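Long-range contact in protein-glutamine gamma-glutamyltransferase (Pseudomonas aeruginosa PAO1, PDB 6G49), which shows transglutaminase activity in vitro, joining protein glutamine and lysine side chains through its periplasmic domain, and is critical for the viability of the bacterium: residues F212-P223 against L235-Y246. Numbering follows the deposited sequence.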
# COMPACT_ATOMS: atom_id res chain seq x y z
N PHE A 212 11.81 -12.99 -2.34
CA PHE A 212 10.50 -13.37 -2.72
C PHE A 212 10.50 -13.95 -4.15
O PHE A 212 9.70 -14.81 -4.48
CB PHE A 212 9.53 -12.18 -2.64
CG PHE A 212 9.25 -11.67 -1.25
CD1 PHE A 212 8.69 -12.48 -0.28
CD2 PHE A 212 9.57 -10.36 -0.90
CE1 PHE A 212 8.41 -12.02 0.99
CE2 PHE A 212 9.28 -9.89 0.36
CZ PHE A 212 8.70 -10.71 1.31
N ASN A 213 11.35 -13.39 -4.99
CA ASN A 213 11.39 -13.80 -6.39
C ASN A 213 11.95 -15.24 -6.51
O ASN A 213 11.40 -16.05 -7.23
CB ASN A 213 12.21 -12.83 -7.22
CG ASN A 213 12.09 -13.11 -8.71
OD1 ASN A 213 10.98 -13.25 -9.23
ND2 ASN A 213 13.22 -13.08 -9.38
N HIS A 214 12.99 -15.57 -5.77
CA HIS A 214 13.70 -16.88 -5.95
C HIS A 214 13.15 -18.03 -5.10
O HIS A 214 13.38 -19.20 -5.46
CB HIS A 214 15.17 -16.65 -5.65
CG HIS A 214 15.81 -15.79 -6.68
ND1 HIS A 214 16.89 -15.00 -6.40
CD2 HIS A 214 15.53 -15.59 -7.98
CE1 HIS A 214 17.25 -14.35 -7.49
NE2 HIS A 214 16.42 -14.66 -8.46
N GLU A 215 12.54 -17.76 -3.95
CA GLU A 215 12.07 -18.78 -3.05
C GLU A 215 10.67 -19.15 -3.48
O GLU A 215 10.04 -18.38 -4.20
CB GLU A 215 12.17 -18.33 -1.60
CG GLU A 215 13.58 -18.04 -1.19
CD GLU A 215 13.67 -17.43 0.18
OE1 GLU A 215 12.72 -17.64 0.99
OE2 GLU A 215 14.67 -16.72 0.46
N PRO A 216 10.20 -20.36 -3.08
CA PRO A 216 8.93 -20.88 -3.57
C PRO A 216 7.71 -20.31 -2.83
O PRO A 216 6.88 -21.04 -2.28
CB PRO A 216 9.12 -22.39 -3.37
CG PRO A 216 9.98 -22.48 -2.14
CD PRO A 216 10.95 -21.33 -2.26
N PHE A 217 7.57 -18.99 -2.94
CA PHE A 217 6.41 -18.29 -2.36
C PHE A 217 5.19 -18.52 -3.24
O PHE A 217 5.23 -18.51 -4.48
CB PHE A 217 6.76 -16.80 -2.23
CG PHE A 217 7.59 -16.46 -1.02
CD1 PHE A 217 6.96 -16.20 0.21
CD2 PHE A 217 8.96 -16.38 -1.09
CE1 PHE A 217 7.71 -15.91 1.33
CE2 PHE A 217 9.71 -16.11 0.04
CZ PHE A 217 9.07 -15.88 1.26
N ALA A 218 4.06 -18.64 -2.57
CA ALA A 218 2.75 -18.78 -3.11
C ALA A 218 1.94 -17.53 -2.77
O ALA A 218 1.94 -17.03 -1.59
CB ALA A 218 2.07 -20.02 -2.57
N TYR A 219 1.15 -17.10 -3.76
CA TYR A 219 0.20 -16.00 -3.65
C TYR A 219 -1.18 -16.67 -3.71
O TYR A 219 -1.54 -17.22 -4.72
CB TYR A 219 0.36 -15.02 -4.79
CG TYR A 219 -0.30 -13.70 -4.50
CD1 TYR A 219 0.13 -12.93 -3.44
CD2 TYR A 219 -1.35 -13.23 -5.26
CE1 TYR A 219 -0.46 -11.73 -3.15
CE2 TYR A 219 -1.96 -12.03 -4.97
CZ TYR A 219 -1.49 -11.28 -3.91
OH TYR A 219 -2.06 -10.08 -3.59
N THR A 220 -1.93 -16.61 -2.62
CA THR A 220 -3.20 -17.35 -2.50
C THR A 220 -4.21 -16.53 -1.67
O THR A 220 -3.85 -15.88 -0.69
CB THR A 220 -2.94 -18.74 -1.90
OG1 THR A 220 -4.19 -19.41 -1.69
CG2 THR A 220 -2.22 -18.72 -0.58
N LEU A 221 -5.49 -16.73 -1.99
CA LEU A 221 -6.59 -16.17 -1.26
C LEU A 221 -6.93 -17.04 -0.05
O LEU A 221 -7.78 -16.65 0.70
CB LEU A 221 -7.79 -16.07 -2.21
CG LEU A 221 -7.77 -14.87 -3.14
CD1 LEU A 221 -8.79 -14.98 -4.25
CD2 LEU A 221 -8.02 -13.59 -2.33
N LYS A 222 -6.27 -18.20 0.11
CA LYS A 222 -6.49 -19.08 1.21
C LYS A 222 -5.16 -19.43 1.82
O LYS A 222 -4.72 -20.57 1.82
CB LYS A 222 -7.31 -20.30 0.77
CG LYS A 222 -8.79 -19.99 0.52
CD LYS A 222 -9.75 -21.12 0.85
CE LYS A 222 -11.04 -20.66 1.51
NZ LYS A 222 -11.66 -19.52 0.79
N PRO A 223 -4.46 -18.43 2.40
CA PRO A 223 -3.19 -18.68 3.04
C PRO A 223 -3.32 -19.55 4.29
O PRO A 223 -4.28 -19.45 5.04
CB PRO A 223 -2.68 -17.31 3.48
CG PRO A 223 -3.88 -16.40 3.42
CD PRO A 223 -4.93 -17.05 2.53
N LEU A 235 7.63 -16.03 6.33
CA LEU A 235 8.84 -15.90 5.50
C LEU A 235 9.64 -17.22 5.37
O LEU A 235 10.35 -17.36 4.42
CB LEU A 235 9.78 -14.86 6.10
CG LEU A 235 9.34 -13.42 5.92
CD1 LEU A 235 10.28 -12.47 6.68
CD2 LEU A 235 9.29 -13.07 4.44
N PHE A 236 9.62 -18.03 6.43
CA PHE A 236 10.62 -19.15 6.55
C PHE A 236 9.93 -20.53 6.58
O PHE A 236 10.63 -21.52 6.42
CB PHE A 236 11.51 -18.96 7.77
CG PHE A 236 12.15 -17.60 7.82
CD1 PHE A 236 13.06 -17.22 6.85
CD2 PHE A 236 11.87 -16.74 8.86
CE1 PHE A 236 13.64 -15.96 6.89
CE2 PHE A 236 12.45 -15.48 8.89
CZ PHE A 236 13.31 -15.09 7.90
N ASP A 237 8.64 -20.60 6.87
CA ASP A 237 7.90 -21.89 7.03
C ASP A 237 6.88 -22.07 5.91
O ASP A 237 7.09 -22.89 5.00
CB ASP A 237 7.32 -22.05 8.43
CG ASP A 237 8.35 -21.94 9.55
OD1 ASP A 237 9.57 -22.02 9.26
OD2 ASP A 237 7.91 -21.75 10.74
N THR A 238 5.80 -21.28 5.89
CA THR A 238 4.70 -21.50 4.96
C THR A 238 5.06 -20.94 3.57
O THR A 238 4.61 -21.48 2.55
CB THR A 238 3.37 -20.95 5.48
OG1 THR A 238 3.43 -19.50 5.43
CG2 THR A 238 3.01 -21.44 6.85
N ARG A 239 5.74 -19.77 3.51
CA ARG A 239 5.95 -19.02 2.27
C ARG A 239 4.69 -18.94 1.44
O ARG A 239 4.73 -19.00 0.21
CB ARG A 239 7.13 -19.57 1.48
CG ARG A 239 8.45 -19.45 2.20
CD ARG A 239 9.59 -19.81 1.28
NE ARG A 239 10.92 -19.51 1.78
CZ ARG A 239 11.55 -20.24 2.69
NH1 ARG A 239 10.93 -21.26 3.24
NH2 ARG A 239 12.77 -19.89 3.10
N SER A 240 3.56 -18.70 2.10
CA SER A 240 2.29 -18.66 1.42
C SER A 240 1.40 -17.59 2.04
O SER A 240 1.21 -17.60 3.28
CB SER A 240 1.59 -20.02 1.48
OG SER A 240 0.32 -19.95 0.85
N GLY A 241 0.84 -16.74 1.22
CA GLY A 241 0.01 -15.65 1.75
C GLY A 241 -0.66 -14.85 0.66
O GLY A 241 -0.50 -15.09 -0.55
N PHE A 242 -1.38 -13.79 1.08
CA PHE A 242 -1.93 -12.82 0.20
C PHE A 242 -1.18 -11.49 0.43
O PHE A 242 -0.14 -11.48 1.06
CB PHE A 242 -3.45 -12.76 0.37
CG PHE A 242 -4.20 -12.10 -0.75
CD1 PHE A 242 -4.15 -12.62 -2.05
CD2 PHE A 242 -5.00 -10.97 -0.55
CE1 PHE A 242 -4.88 -12.03 -3.06
CE2 PHE A 242 -5.71 -10.38 -1.59
CZ PHE A 242 -5.61 -10.90 -2.86
N CYS A 243 -1.67 -10.40 -0.15
CA CYS A 243 -0.81 -9.19 -0.24
C CYS A 243 -0.42 -8.69 1.15
O CYS A 243 0.70 -8.19 1.27
CB CYS A 243 -1.45 -8.07 -1.02
SG CYS A 243 -3.12 -7.68 -0.46
N ALA A 244 -1.27 -8.82 2.16
CA ALA A 244 -0.91 -8.27 3.51
C ALA A 244 0.25 -9.06 4.15
O ALA A 244 1.06 -8.49 4.86
CB ALA A 244 -2.05 -8.30 4.44
N HIS A 245 0.34 -10.37 3.89
CA HIS A 245 1.50 -11.15 4.33
C HIS A 245 2.77 -10.56 3.75
O HIS A 245 3.80 -10.36 4.47
CB HIS A 245 1.40 -12.65 3.92
CG HIS A 245 0.28 -13.37 4.55
ND1 HIS A 245 -1.01 -13.25 4.12
CD2 HIS A 245 0.29 -14.23 5.58
CE1 HIS A 245 -1.78 -14.02 4.87
NE2 HIS A 245 -1.01 -14.65 5.77
N TYR A 246 2.83 -10.31 2.44
CA TYR A 246 4.01 -9.88 1.77
C TYR A 246 4.37 -8.44 2.18
O TYR A 246 5.49 -8.14 2.49
CB TYR A 246 3.87 -9.94 0.24
CG TYR A 246 3.86 -11.37 -0.26
CD1 TYR A 246 2.69 -12.10 -0.35
CD2 TYR A 246 5.04 -11.98 -0.60
CE1 TYR A 246 2.69 -13.44 -0.68
CE2 TYR A 246 5.05 -13.31 -0.97
CZ TYR A 246 3.89 -14.03 -1.03
OH TYR A 246 3.97 -15.36 -1.41
O HOH W 1 12.31 -15.90 3.14
O HOH W 2 4.90 -21.96 -0.63
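L235 sets the branch ending in CD2 against the F212 ring, 3.7 Å from its CE1, while a water donates to both its carbonyl oxygen and E215 OE1, linking the last turn of helix 230-238 to the residue just past helix 201-214. R239 follows, with positive phi as helix 230-238 ends. Its aliphatic stem suits a place over a ring: CB makes a CH-pi contact with one face of F217, whose other face is covered by F212. Extended from CG to NE (chi2 -171°), the chain carries NE to E215 OE1 at 2.7 Å; in this salt bridge OE1 lies in the guanidinium plane and is met on its anti side, somewhat out of the carboxylate plane, while NH2 adds a weak bond.

The backbone then pairs in parallel with 218-219. A218 N donates to R239 O, G241 N to A218 O and T220 N to G241 O. Small S240 keeps to the A218 side of this sheet. G241 has no side chain where the H245 ring lies over its CA, and P223 CB packs 3.6 Å from the same CA.

F242 is sandwiched: L221 CD2 lies over one face, 3.8 Å from the ring centroid, and Y219 OH over the other. The Y219 hydroxyl also comes within 3.3 Å of CB of C243, the probable catalytic nucleophile. H245 CE1 packs on the ring of P223. Y246 turns its ring edge toward the face of F212, and its hydroxyl donates to A218 O at 2.6 Å from above the carbonyl plane, on the face opposite G241 N; two bonds thus grip this oxygen.

Strand 218-219, helix 230-238 and strand 240-241 form a beta-alpha-beta unit, which leads into helix 243-256 with C243 at its start, beside H287 on strand 286-294 and I46 on helix 45-50.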